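Local coordinates for UPF0249 protein EF_3048 (Enterococcus faecalis, PDB 2I5I) that probably catalyses the deacetylation of acetylated carbohydrates, a step in oligosaccharide breakdown, as a magnesium-dependent member of the YdjC deacetylase family, at residues K5-N10 and Q196-V201; K136-L141 and L168-D173; A158-E163 and D178-Q183; Y182-K187 and T191-Q196; G206-I211 and Y258-M263. All coordinates share one frame; numbering follows the deposited sequence.

Contact 1. Residues K5-N10 and Q196-V201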
# COMPACT_ATOMS: atom_id res chain seq x y z
N LYS A 5 23.91 18.49 -18.93
CA LYS A 5 24.34 17.12 -19.20
C LYS A 5 23.38 16.18 -18.47
O LYS A 5 23.15 16.37 -17.28
CB LYS A 5 25.77 16.86 -18.78
CG LYS A 5 26.77 17.88 -19.32
CD LYS A 5 27.45 17.33 -20.57
CE LYS A 5 28.31 18.37 -21.26
NZ LYS A 5 29.76 18.02 -21.35
N LYS A 6 22.84 15.21 -19.21
CA LYS A 6 21.90 14.27 -18.59
C LYS A 6 22.54 12.90 -18.50
O LYS A 6 22.97 12.33 -19.51
CB LYS A 6 20.59 14.23 -19.37
CG LYS A 6 19.89 15.59 -19.39
CD LYS A 6 18.68 15.48 -20.31
CE LYS A 6 18.92 16.34 -21.54
NZ LYS A 6 18.41 17.71 -21.27
N LEU A 7 22.61 12.40 -17.28
CA LEU A 7 23.30 11.16 -16.98
C LEU A 7 22.32 10.10 -16.45
O LEU A 7 21.72 10.29 -15.41
CB LEU A 7 24.40 11.36 -15.94
CG LEU A 7 25.14 10.10 -15.52
CD1 LEU A 7 25.82 9.43 -16.71
CD2 LEU A 7 26.20 10.37 -14.45
N ILE A 8 22.19 9.05 -17.22
CA ILE A 8 21.43 7.86 -16.90
C ILE A 8 22.43 6.86 -16.33
O ILE A 8 23.43 6.51 -16.97
CB ILE A 8 20.74 7.32 -18.16
CG1 ILE A 8 19.78 8.30 -18.82
CG2 ILE A 8 20.06 6.00 -17.83
CD1 ILE A 8 19.31 7.83 -20.18
N ILE A 9 22.21 6.42 -15.12
CA ILE A 9 22.95 5.40 -14.40
C ILE A 9 22.01 4.22 -14.27
O ILE A 9 21.01 4.23 -13.56
CB ILE A 9 23.47 5.89 -13.03
CG1 ILE A 9 24.27 7.17 -13.19
CG2 ILE A 9 24.28 4.83 -12.31
CD1 ILE A 9 24.85 7.76 -11.94
N ASN A 10 22.32 3.21 -15.08
CA ASN A 10 21.39 2.10 -15.27
C ASN A 10 22.02 0.83 -14.74
O ASN A 10 23.10 0.43 -15.16
CB ASN A 10 20.99 1.90 -16.74
CG ASN A 10 19.96 0.80 -16.91
OD1 ASN A 10 18.75 1.04 -17.01
ND2 ASN A 10 20.46 -0.42 -16.95
N GLN A 196 36.21 9.87 -12.98
CA GLN A 196 36.75 9.85 -14.33
C GLN A 196 35.65 9.88 -15.38
O GLN A 196 35.64 10.67 -16.31
CB GLN A 196 37.57 8.59 -14.57
CG GLN A 196 39.06 8.66 -14.26
CD GLN A 196 39.65 7.25 -14.23
OE1 GLN A 196 39.55 6.53 -15.23
NE2 GLN A 196 40.22 6.85 -13.09
N LEU A 197 34.69 8.97 -15.21
CA LEU A 197 33.58 8.96 -16.16
C LEU A 197 32.79 10.25 -16.07
O LEU A 197 32.27 10.75 -17.06
CB LEU A 197 32.68 7.76 -15.90
CG LEU A 197 33.28 6.39 -16.17
CD1 LEU A 197 32.32 5.29 -15.72
CD2 LEU A 197 33.62 6.21 -17.65
N LEU A 198 32.70 10.80 -14.85
CA LEU A 198 31.90 12.03 -14.72
C LEU A 198 32.62 13.17 -15.44
O LEU A 198 32.03 13.98 -16.15
CB LEU A 198 31.65 12.36 -13.25
CG LEU A 198 30.77 11.38 -12.47
CD1 LEU A 198 30.69 11.79 -11.00
CD2 LEU A 198 29.38 11.31 -13.08
N ASP A 199 33.93 13.24 -15.27
CA ASP A 199 34.66 14.30 -15.96
C ASP A 199 34.50 14.15 -17.47
O ASP A 199 34.36 15.13 -18.20
CB ASP A 199 36.13 14.25 -15.57
CG ASP A 199 36.38 14.62 -14.12
OD1 ASP A 199 35.60 15.44 -13.59
OD2 ASP A 199 37.36 14.09 -13.56
N MSE A 200 34.51 12.90 -17.92
CA MSE A 200 34.30 12.62 -19.35
C MSE A 200 32.97 13.25 -19.74
O MSE A 200 32.87 13.94 -20.76
CB MSE A 200 34.35 11.14 -19.69
CG MSE A 200 35.73 10.51 -19.80
SE MSE A 200 35.64 8.72 -20.07
CE MSE A 200 37.29 8.39 -20.70
N VAL A 201 31.94 13.05 -18.92
CA VAL A 201 30.65 13.62 -19.33
C VAL A 201 30.73 15.14 -19.41
O VAL A 201 30.18 15.80 -20.29
CB VAL A 201 29.51 13.22 -18.38
CG1 VAL A 201 28.26 14.04 -18.67
CG2 VAL A 201 29.24 11.73 -18.53
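The Lys5 side chain meets Val201 twice, at the backbone carbonyl and at the side chain. The polar part is the ammonium group: Lys5 NZ donates to Val201 O at 2.5 Å, a very short bond whose exact length is doubtful, and it also reaches the carbonyl oxygens of Val202 and Ser204. One positive charge is thus placed at the C-terminal end of helix 191-203, where it would probably be favoured by the helix dipole. The bend at chi2 (-98°) helps fold the lysine chain over Val201 to this end. Helix 191-203 packs against the parallel sheet of a β/α fold, and the apolar contacts belong to that helix-on-sheet interface. Lys5 CB lies 3.8 Å from Val201 CG1, the two side chains running antiparallel alongside each other. Two residues further on, Leu7 CD2 meets Leu198 CD2 at 3.6 Å, methyl against methyl, with the leucines roughly perpendicular. Phe209 packs on both Lys5 and Val201, while Ala247 and Ile248 of helix 242-250 touch Leu198.

Contact 2. Residues K136-L141 and L168-D173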
# COMPACT_ATOMS: atom_id res chain seq x y z
N LYS A 136 26.76 -6.73 -30.78
CA LYS A 136 27.80 -7.68 -31.14
C LYS A 136 28.20 -7.55 -32.62
O LYS A 136 29.36 -7.78 -32.97
CB LYS A 136 27.31 -9.11 -30.90
CG LYS A 136 28.29 -10.21 -31.29
CD LYS A 136 29.68 -9.95 -30.77
CE LYS A 136 30.35 -11.21 -30.21
NZ LYS A 136 31.54 -10.80 -29.40
N ASN A 137 27.23 -7.18 -33.42
CA ASN A 137 27.34 -6.93 -34.84
C ASN A 137 26.10 -6.20 -35.33
O ASN A 137 25.05 -6.18 -34.68
CB ASN A 137 27.58 -8.23 -35.63
CG ASN A 137 26.43 -9.18 -35.72
OD1 ASN A 137 25.26 -8.82 -35.85
ND2 ASN A 137 26.70 -10.48 -35.65
N LYS A 138 26.20 -5.59 -36.50
CA LYS A 138 25.19 -4.74 -37.08
C LYS A 138 23.87 -5.42 -37.38
O LYS A 138 22.83 -4.75 -37.42
CB LYS A 138 25.77 -4.15 -38.39
CG LYS A 138 26.49 -2.83 -38.15
CD LYS A 138 27.72 -2.69 -39.02
CE LYS A 138 28.61 -1.51 -38.69
NZ LYS A 138 28.91 -0.75 -39.94
N LYS A 139 23.91 -6.73 -37.62
CA LYS A 139 22.75 -7.52 -37.94
C LYS A 139 21.87 -7.72 -36.70
O LYS A 139 20.65 -7.60 -36.75
CB LYS A 139 23.12 -8.91 -38.44
CG LYS A 139 23.79 -8.98 -39.80
CD LYS A 139 24.86 -10.06 -39.81
N LEU A 140 22.54 -8.06 -35.60
CA LEU A 140 21.84 -8.17 -34.31
C LEU A 140 21.30 -6.80 -33.90
O LEU A 140 20.12 -6.66 -33.60
CB LEU A 140 22.77 -8.78 -33.27
CG LEU A 140 22.97 -10.30 -33.38
CD1 LEU A 140 24.10 -10.81 -32.50
CD2 LEU A 140 21.69 -11.03 -33.03
N LEU A 141 22.14 -5.78 -33.90
CA LEU A 141 21.70 -4.40 -33.75
C LEU A 141 20.47 -4.05 -34.57
O LEU A 141 19.51 -3.43 -34.13
CB LEU A 141 22.82 -3.45 -34.22
CG LEU A 141 22.55 -1.96 -34.02
CD1 LEU A 141 22.06 -1.68 -32.61
CD2 LEU A 141 23.81 -1.15 -34.32
N LEU A 168 25.93 3.89 -34.64
CA LEU A 168 24.93 4.90 -34.30
C LEU A 168 24.33 5.54 -35.53
O LEU A 168 23.22 6.07 -35.52
CB LEU A 168 25.55 5.96 -33.38
CG LEU A 168 25.08 5.72 -31.92
CD1 LEU A 168 25.91 4.60 -31.32
CD2 LEU A 168 25.14 7.00 -31.10
N GLU A 169 25.04 5.45 -36.67
CA GLU A 169 24.39 6.05 -37.85
C GLU A 169 23.13 5.28 -38.24
O GLU A 169 22.32 5.74 -39.05
CB GLU A 169 25.34 6.20 -39.02
CG GLU A 169 26.31 5.10 -39.40
CD GLU A 169 27.48 5.68 -40.17
OE1 GLU A 169 28.05 6.69 -39.71
OE2 GLU A 169 27.84 5.12 -41.23
N LEU A 170 22.95 4.07 -37.72
CA LEU A 170 21.81 3.25 -38.02
C LEU A 170 20.59 3.54 -37.16
O LEU A 170 19.51 3.05 -37.48
CB LEU A 170 22.11 1.76 -37.81
CG LEU A 170 23.50 1.33 -38.31
CD1 LEU A 170 23.75 -0.13 -37.99
CD2 LEU A 170 23.63 1.65 -39.79
N TYR A 171 20.80 4.30 -36.08
CA TYR A 171 19.69 4.50 -35.15
C TYR A 171 18.59 5.38 -35.73
O TYR A 171 17.41 5.04 -35.66
CB TYR A 171 20.20 5.12 -33.84
CG TYR A 171 20.78 4.10 -32.86
CD1 TYR A 171 21.91 3.37 -33.18
CD2 TYR A 171 20.16 3.89 -31.63
CE1 TYR A 171 22.43 2.44 -32.30
CE2 TYR A 171 20.67 2.96 -30.74
CZ TYR A 171 21.80 2.25 -31.08
OH TYR A 171 22.34 1.33 -30.23
N GLN A 172 18.97 6.54 -36.26
CA GLN A 172 18.03 7.43 -36.95
C GLN A 172 16.89 7.89 -36.07
O GLN A 172 17.13 8.76 -35.22
CB GLN A 172 17.57 6.71 -38.23
CG GLN A 172 18.71 6.70 -39.24
CD GLN A 172 18.61 5.69 -40.35
OE1 GLN A 172 17.57 5.15 -40.72
NE2 GLN A 172 19.78 5.42 -40.94
N ASP A 173 15.69 7.37 -36.28
CA ASP A 173 14.51 7.71 -35.51
C ASP A 173 14.52 7.11 -34.10
O ASP A 173 13.80 7.62 -33.23
CB ASP A 173 13.25 7.23 -36.23
CG ASP A 173 13.25 5.76 -36.60
OD1 ASP A 173 14.31 5.13 -36.70
OD2 ASP A 173 12.14 5.21 -36.80
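Leu141 packing on Leu170 and Tyr171 is an apolar contact between the first turn of helix 138-151 and the long loop that leads from that helix towards strand 179-181. The two methyls of Leu141 divide the work. CD2 lies 3.8 Å from Leu170 CD1, whereas CD1 turns to the far end of the tyrosine, 4.1 Å from Tyr171 CE1 and slightly nearer its hydroxyl oxygen. With CG anti to the backbone N (chi1 -175°), Leu141 presents this fork to both loop residues. Leu170 CD1 has a second neighbour in the aliphatic chain of Lys138, whose CG is 3.9 Å away, the two side chains set crosswise. The charged end of that lysine is engaged elsewhere, in a salt bridge with Asp166.

The helix start is itself fixed by an N-cap. Asn137 OD1 accepts from Leu140 N at 2.8 Å in a nearly straight bond (172°), and more weakly from Lys139 N. Tyr171 is held at its tip, the hydroxyl bonding to Arg156 O and Ala158 N, so the ring that Leu141 touches is tied to an earlier part of the same loop. Further along helix 138-151, Leu145 touches Leu170 and Tyr171 and Arg149 binds Asp173, while Leu140 faces Leu103 and Val106 of helix 103-117.

Contact 3. Residues A158-E163 and D178-Q183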
# COMPACT_ATOMS: atom_id res chain seq x y z
N ALA A 158 24.69 1.07 -28.60
CA ALA A 158 25.44 -0.17 -28.71
C ALA A 158 26.93 -0.06 -28.90
O ALA A 158 27.62 -1.10 -28.87
CB ALA A 158 24.84 -0.94 -29.90
N SER A 159 27.53 1.12 -29.11
CA SER A 159 28.99 1.09 -29.39
C SER A 159 29.86 1.19 -28.15
O SER A 159 29.70 2.13 -27.38
CB SER A 159 29.34 2.23 -30.35
OG SER A 159 30.67 2.74 -30.18
N ARG A 160 30.81 0.27 -27.93
CA ARG A 160 31.74 0.43 -26.80
C ARG A 160 33.20 0.42 -27.27
O ARG A 160 34.10 0.02 -26.52
CB ARG A 160 31.55 -0.68 -25.77
CG ARG A 160 30.09 -0.95 -25.44
CD ARG A 160 29.93 -1.84 -24.23
NE ARG A 160 28.55 -1.82 -23.74
CZ ARG A 160 28.11 -2.59 -22.75
NH1 ARG A 160 28.93 -3.43 -22.13
NH2 ARG A 160 26.85 -2.54 -22.34
N SER A 161 33.40 0.85 -28.50
CA SER A 161 34.70 0.81 -29.17
C SER A 161 34.75 1.85 -30.27
O SER A 161 33.71 2.24 -30.82
CB SER A 161 34.98 -0.61 -29.68
OG SER A 161 34.92 -0.83 -31.06
N ILE A 162 35.93 2.37 -30.64
CA ILE A 162 35.87 3.36 -31.73
C ILE A 162 35.42 2.66 -33.01
O ILE A 162 34.67 3.23 -33.81
CB ILE A 162 37.20 4.07 -32.03
CG1 ILE A 162 37.37 4.27 -33.56
N GLU A 163 35.89 1.43 -33.18
CA GLU A 163 35.61 0.64 -34.37
C GLU A 163 34.13 0.50 -34.66
O GLU A 163 33.76 0.33 -35.83
CB GLU A 163 36.22 -0.76 -34.24
N ASP A 178 23.93 9.70 -26.26
CA ASP A 178 25.04 10.08 -27.15
C ASP A 178 26.29 9.27 -26.87
O ASP A 178 27.10 9.04 -27.76
CB ASP A 178 25.30 11.58 -26.99
CG ASP A 178 24.03 12.34 -27.37
OD1 ASP A 178 23.39 11.94 -28.37
OD2 ASP A 178 23.66 13.30 -26.67
N GLU A 179 26.46 8.84 -25.61
CA GLU A 179 27.64 8.06 -25.26
C GLU A 179 27.33 6.93 -24.28
O GLU A 179 26.62 7.20 -23.32
CB GLU A 179 28.70 8.98 -24.65
N MSE A 180 27.83 5.73 -24.54
CA MSE A 180 27.80 4.57 -23.67
C MSE A 180 29.10 4.53 -22.88
O MSE A 180 30.16 4.25 -23.43
CB MSE A 180 27.58 3.28 -24.47
CG MSE A 180 27.55 2.00 -23.64
SE MSE A 180 25.99 1.80 -22.73
CE MSE A 180 26.57 2.06 -21.06
N LEU A 181 29.03 4.81 -21.58
CA LEU A 181 30.14 4.68 -20.65
C LEU A 181 30.01 3.34 -19.91
O LEU A 181 29.25 3.21 -18.95
CB LEU A 181 30.20 5.86 -19.70
CG LEU A 181 30.20 7.23 -20.41
CD1 LEU A 181 30.29 8.36 -19.42
CD2 LEU A 181 31.35 7.29 -21.41
N TYR A 182 30.75 2.35 -20.41
CA TYR A 182 30.72 0.96 -20.02
C TYR A 182 31.89 0.58 -19.11
O TYR A 182 32.03 -0.61 -18.83
CB TYR A 182 30.77 0.07 -21.28
CG TYR A 182 32.04 0.30 -22.09
CD1 TYR A 182 32.11 1.35 -23.00
CD2 TYR A 182 33.16 -0.50 -21.94
CE1 TYR A 182 33.26 1.58 -23.75
CE2 TYR A 182 34.32 -0.29 -22.67
CZ TYR A 182 34.35 0.76 -23.58
OH TYR A 182 35.49 0.98 -24.31
N GLN A 183 32.71 1.52 -18.69
CA GLN A 183 34.01 1.21 -18.10
C GLN A 183 33.94 0.78 -16.63
O GLN A 183 34.92 0.21 -16.13
CB GLN A 183 34.95 2.42 -18.23
CG GLN A 183 35.39 2.63 -19.68
CD GLN A 183 34.54 3.68 -20.36
OE1 GLN A 183 33.37 3.87 -20.03
NE2 GLN A 183 35.13 4.37 -21.33
O HOH W 1 29.01 5.22 -27.26
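Arg160 and Tyr182 are brought together by two first torsions: CG of Tyr182 stands between its backbone N and carbonyl carbon (chi1 61°), and CG of Arg160 lies anti to its own carbonyl carbon. The arginine chain then runs extended from CG to NE across the tyrosine. Its CB sits over one ring face in a CH-pi contact, 3.6 Å from the Tyr182 ring centroid and 18° off the normal, while the CD of Gln183 covers the opposite face. The guanidinium passes beyond the ring: Tyr182 CB lies over its face, and the two planes are only 9° apart. Arg160 also runs beside Met180, with NE 3.9 Å from the selenomethionine CG. Near the strand, one water links the backbones: it donates to Ser159 O and accepts from Met180 N, with 3.0 Å between the water oxygen and Met180 N. Tyr182 follows strand 179-181 at its C-terminal end, the end of the strands where β/α barrels usually carry their active sites. The side chain of Arg160 lies about 9 Å from that of His130, a predicted magnesium ligand. The CH-pi contact and the aliphatic packing thus grip the arginine by its hydrocarbon part, without drawing on its charge.

Contact 4. Residues Y182-K187 and T191-Q196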
# COMPACT_ATOMS: atom_id res chain seq x y z
N TYR A 182 30.75 2.35 -20.41
CA TYR A 182 30.72 0.96 -20.02
C TYR A 182 31.89 0.58 -19.11
O TYR A 182 32.03 -0.61 -18.83
CB TYR A 182 30.77 0.07 -21.28
CG TYR A 182 32.04 0.30 -22.09
CD1 TYR A 182 32.11 1.35 -23.00
CD2 TYR A 182 33.16 -0.50 -21.94
CE1 TYR A 182 33.26 1.58 -23.75
CE2 TYR A 182 34.32 -0.29 -22.67
CZ TYR A 182 34.35 0.76 -23.58
OH TYR A 182 35.49 0.98 -24.31
N GLN A 183 32.71 1.52 -18.69
CA GLN A 183 34.01 1.21 -18.10
C GLN A 183 33.94 0.78 -16.63
O GLN A 183 34.92 0.21 -16.13
CB GLN A 183 34.95 2.42 -18.23
CG GLN A 183 35.39 2.63 -19.68
CD GLN A 183 34.54 3.68 -20.36
OE1 GLN A 183 33.37 3.87 -20.03
NE2 GLN A 183 35.13 4.37 -21.33
N PHE A 184 32.80 1.01 -16.00
CA PHE A 184 32.65 0.71 -14.57
C PHE A 184 32.34 -0.76 -14.37
O PHE A 184 31.18 -1.14 -14.33
CB PHE A 184 31.57 1.59 -13.96
CG PHE A 184 31.44 1.52 -12.45
CD1 PHE A 184 32.43 2.01 -11.61
CD2 PHE A 184 30.29 0.97 -11.90
CE1 PHE A 184 32.28 1.96 -10.24
CE2 PHE A 184 30.15 0.90 -10.53
CZ PHE A 184 31.15 1.39 -9.71
N TYR A 185 33.38 -1.59 -14.28
CA TYR A 185 33.24 -3.02 -14.28
C TYR A 185 34.50 -3.74 -13.81
O TYR A 185 35.61 -3.40 -14.22
CB TYR A 185 32.88 -3.51 -15.70
CG TYR A 185 32.82 -5.01 -15.79
CD1 TYR A 185 31.74 -5.73 -15.29
CD2 TYR A 185 33.87 -5.71 -16.38
CE1 TYR A 185 31.71 -7.11 -15.38
CE2 TYR A 185 33.84 -7.09 -16.46
CZ TYR A 185 32.76 -7.78 -15.96
OH TYR A 185 32.75 -9.16 -16.06
N ASP A 186 34.28 -4.74 -12.96
CA ASP A 186 35.33 -5.64 -12.49
C ASP A 186 36.59 -4.92 -12.05
O ASP A 186 36.58 -4.21 -11.04
CB ASP A 186 35.56 -6.69 -13.59
CG ASP A 186 36.21 -7.94 -13.04
OD1 ASP A 186 35.97 -8.26 -11.86
OD2 ASP A 186 36.96 -8.63 -13.77
N LYS A 187 37.77 -4.99 -12.69
CA LYS A 187 38.94 -4.42 -12.02
C LYS A 187 38.95 -2.90 -12.01
O LYS A 187 39.85 -2.27 -11.44
CB LYS A 187 40.20 -5.01 -12.67
CG LYS A 187 40.25 -6.53 -12.52
CD LYS A 187 40.74 -6.95 -11.14
N THR A 191 35.87 4.29 -6.85
CA THR A 191 35.31 5.62 -6.85
C THR A 191 35.91 6.47 -7.97
O THR A 191 35.23 7.24 -8.64
CB THR A 191 35.59 6.34 -5.51
OG1 THR A 191 35.10 5.55 -4.43
CG2 THR A 191 34.84 7.66 -5.51
N GLU A 192 37.21 6.29 -8.09
CA GLU A 192 38.05 7.03 -9.03
C GLU A 192 37.53 6.87 -10.45
O GLU A 192 37.41 7.85 -11.19
CB GLU A 192 39.51 6.58 -8.93
N THR A 193 37.20 5.64 -10.84
CA THR A 193 36.66 5.36 -12.16
C THR A 193 35.42 6.23 -12.39
O THR A 193 35.23 6.78 -13.47
CB THR A 193 36.31 3.88 -12.35
OG1 THR A 193 37.47 3.06 -12.24
CG2 THR A 193 35.82 3.62 -13.77
N ILE A 194 34.60 6.33 -11.35
CA ILE A 194 33.34 7.04 -11.45
C ILE A 194 33.59 8.53 -11.66
O ILE A 194 32.88 9.16 -12.45
CB ILE A 194 32.47 6.85 -10.19
CG1 ILE A 194 31.85 5.46 -10.05
CG2 ILE A 194 31.40 7.94 -10.14
CD1 ILE A 194 30.79 5.14 -11.07
N LEU A 195 34.57 9.08 -10.95
CA LEU A 195 34.86 10.51 -11.10
C LEU A 195 35.35 10.76 -12.53
O LEU A 195 34.92 11.72 -13.16
CB LEU A 195 35.91 10.99 -10.10
CG LEU A 195 35.61 10.73 -8.61
CD1 LEU A 195 36.72 11.25 -7.71
CD2 LEU A 195 34.29 11.36 -8.20
N GLN A 196 36.21 9.87 -12.98
CA GLN A 196 36.75 9.85 -14.33
C GLN A 196 35.65 9.88 -15.38
O GLN A 196 35.64 10.67 -16.31
CB GLN A 196 37.57 8.59 -14.57
CG GLN A 196 39.06 8.66 -14.26
CD GLN A 196 39.65 7.25 -14.23
OE1 GLN A 196 39.55 6.53 -15.23
NE2 GLN A 196 40.22 6.85 -13.09
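Phe184 and Ile194 pack within a β-α-β crossover, in which strand 179-181 leads through a loop into helix 191-203 and on to strand 208-213, its parallel neighbour in the sheet. The contact closes this loop back on the first turn of the helix it precedes, and Phe184, the centre of an inverse gamma turn, supplies the loop's main side chain. A chi1 of -172° swings the phenyl ring away from the backbone N and towards the helix. Ile194 answers from above: its CD1 lies over one face, 3.7 Å from the centroid of the Phe184 ring and 18° off the ring normal, a CH-pi contact displaced towards the rim. The neighbouring methylene follows the same side, Ile194 CG1 coming within 3.5 Å of Phe184 CE1.

Thr193, one residue earlier on the helix, approaches differently. Its methyl stands at the ring edge rather than over a face, so the two consecutive helix residues take the ring from two directions. The threonine hydroxyl has its own task, bonding to Ala188 O in the short connection before the helix. Ile238 of helix 231-239 touches both Phe184 and Ile194, and Val244 of helix 242-250 touches the isoleucine. The Thr193 methyl also meets the loop backbone, with CG2 4.2 Å from Gln183 O.

Contact 5. Residues G206-I211 and Y258-M263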
# COMPACT_ATOMS: atom_id res chain seq x y z
N GLY A 206 28.11 15.70 -26.09
CA GLY A 206 26.88 14.97 -25.88
C GLY A 206 25.89 15.69 -24.99
O GLY A 206 26.27 16.59 -24.25
N GLU A 207 24.63 15.28 -25.08
CA GLU A 207 23.58 15.81 -24.22
C GLU A 207 23.19 14.74 -23.18
O GLU A 207 23.08 15.09 -22.00
CB GLU A 207 22.37 16.27 -25.01
CG GLU A 207 21.32 17.04 -24.22
CD GLU A 207 19.94 16.98 -24.86
OE1 GLU A 207 19.87 16.66 -26.07
OE2 GLU A 207 18.92 17.24 -24.18
N VAL A 208 23.00 13.51 -23.64
CA VAL A 208 22.60 12.38 -22.82
C VAL A 208 23.65 11.27 -22.81
O VAL A 208 24.10 10.79 -23.85
CB VAL A 208 21.27 11.77 -23.28
CG1 VAL A 208 20.83 10.67 -22.32
CG2 VAL A 208 20.19 12.84 -23.39
N PHE A 209 24.01 10.86 -21.60
CA PHE A 209 25.03 9.88 -21.33
C PHE A 209 24.47 8.73 -20.47
O PHE A 209 23.60 8.99 -19.63
CB PHE A 209 26.23 10.49 -20.60
CG PHE A 209 26.82 11.70 -21.30
CD1 PHE A 209 26.16 12.91 -21.27
CD2 PHE A 209 28.01 11.58 -21.97
CE1 PHE A 209 26.69 14.02 -21.91
CE2 PHE A 209 28.56 12.68 -22.62
CZ PHE A 209 27.89 13.89 -22.59
N GLU A 210 24.98 7.53 -20.70
CA GLU A 210 24.59 6.37 -19.90
C GLU A 210 25.84 5.72 -19.31
O GLU A 210 26.78 5.35 -20.02
CB GLU A 210 23.78 5.34 -20.68
CG GLU A 210 23.38 4.17 -19.79
CD GLU A 210 22.52 3.12 -20.44
OE1 GLU A 210 22.22 3.25 -21.65
OE2 GLU A 210 22.13 2.13 -19.76
N ILE A 211 25.83 5.60 -17.99
CA ILE A 211 26.81 4.72 -17.35
C ILE A 211 26.09 3.46 -16.90
O ILE A 211 25.12 3.55 -16.14
CB ILE A 211 27.46 5.39 -16.13
CG1 ILE A 211 28.43 6.52 -16.45
CG2 ILE A 211 28.12 4.31 -15.27
CD1 ILE A 211 28.61 7.49 -15.29
N TYR A 258 15.53 7.07 -19.04
CA TYR A 258 15.19 7.05 -20.47
C TYR A 258 13.88 7.75 -20.79
O TYR A 258 13.49 7.82 -21.96
CB TYR A 258 15.18 5.62 -21.03
CG TYR A 258 16.51 5.10 -21.53
CD1 TYR A 258 17.50 4.63 -20.69
CD2 TYR A 258 16.79 5.06 -22.89
CE1 TYR A 258 18.72 4.15 -21.13
CE2 TYR A 258 18.00 4.57 -23.35
CZ TYR A 258 18.97 4.12 -22.49
OH TYR A 258 20.16 3.64 -22.99
N GLU A 259 13.13 8.29 -19.83
CA GLU A 259 12.00 9.16 -20.12
C GLU A 259 12.49 10.40 -20.89
O GLU A 259 11.73 11.06 -21.59
CB GLU A 259 11.28 9.66 -18.86
CG GLU A 259 10.44 8.63 -18.13
CD GLU A 259 9.34 8.01 -18.97
OE1 GLU A 259 8.79 8.67 -19.89
OE2 GLU A 259 9.02 6.82 -18.73
N SER A 260 13.76 10.73 -20.77
CA SER A 260 14.41 11.85 -21.42
C SER A 260 14.64 11.58 -22.92
O SER A 260 15.01 12.48 -23.67
CB SER A 260 15.76 12.16 -20.78
OG SER A 260 16.71 11.15 -21.09
N LEU A 261 14.40 10.34 -23.32
CA LEU A 261 14.56 9.85 -24.68
C LEU A 261 13.31 9.19 -25.24
O LEU A 261 13.40 8.41 -26.19
CB LEU A 261 15.70 8.82 -24.73
CG LEU A 261 17.11 9.36 -24.43
CD1 LEU A 261 18.09 8.20 -24.32
CD2 LEU A 261 17.54 10.38 -25.47
N ALA A 262 12.15 9.50 -24.70
CA ALA A 262 10.88 8.97 -25.11
C ALA A 262 10.57 9.43 -26.55
O ALA A 262 10.86 10.58 -26.88
CB ALA A 262 9.76 9.38 -24.19
N MSE A 263 10.03 8.50 -27.28
CA MSE A 263 9.72 8.55 -28.70
C MSE A 263 8.30 8.97 -29.01
O MSE A 263 7.28 8.35 -28.68
OXT MSE A 263 8.28 10.03 -29.67
CB MSE A 263 10.06 7.18 -29.32
CG MSE A 263 11.54 7.22 -29.71
SE MSE A 263 12.28 5.61 -29.90
CE MSE A 263 11.57 5.05 -31.44
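Glu210 and Tyr258 cross at about a right angle, the carboxylate plane turned 81° from the ring plane. They join strand 208-213 of the parallel β/α sheet to the 3-10 turn after strand 254-256, close to the C-terminus. In Glu210, chi1 and chi2 both near 180° carry the carboxylate straight out, to the phenol end of the ring rather than over a face. Tyr258 OH donates to Glu210 OE1 at 2.5 Å; the bond is very short, and its exact length is best taken with caution. The oxygen sits near the ring plane, at the edge. The other carboxylate oxygen, OE2, forms a salt bridge with Arg156, so this buried acid is gripped at both oxygens. His126 stacks on the Tyr258 ring, which probably restricts it further.

Two residues back along the strand, Val208 faces the same way as Glu210 and provides the apolar half of the contact. It and Leu261 lie side by side with their tips pointing opposite ways, each branch of one facing a branch of the other: Val208 CG2 is 4.2 Å from Leu261 CD2, and CG1 lies equally far from CD1. Pro177 also touches Leu261 and Tyr258. Ser260, whose hydroxyl binds Asn257 O, completes the approach with OG 4.3 Å from Val208 CG1.

The contacts follow the β/α order of the chain. Contact 1 joins the first strand, 6-11, to helix 191-203 and spans contacts 2, 3 and 4 in sequence; contact 5 follows it. Contacts 2 and 3 alternate along the chain, with centres 13 Å apart, and touch each other, as where Leu141 packs on Ala158. Contacts 3 and 4 share Tyr182 and Gln183, and contacts 1 and 4 share helix 191-203. Strand 208-213 lies between 6-11 and 179-181 in the sheet, so contact 5 touches both contact 1 and contact 3. Contacts 2 and 4 lie farthest apart, 26 Å between centres. Contacts 1 and 5 thus bring the N-terminal strand and the C-terminal turn to the same sheet.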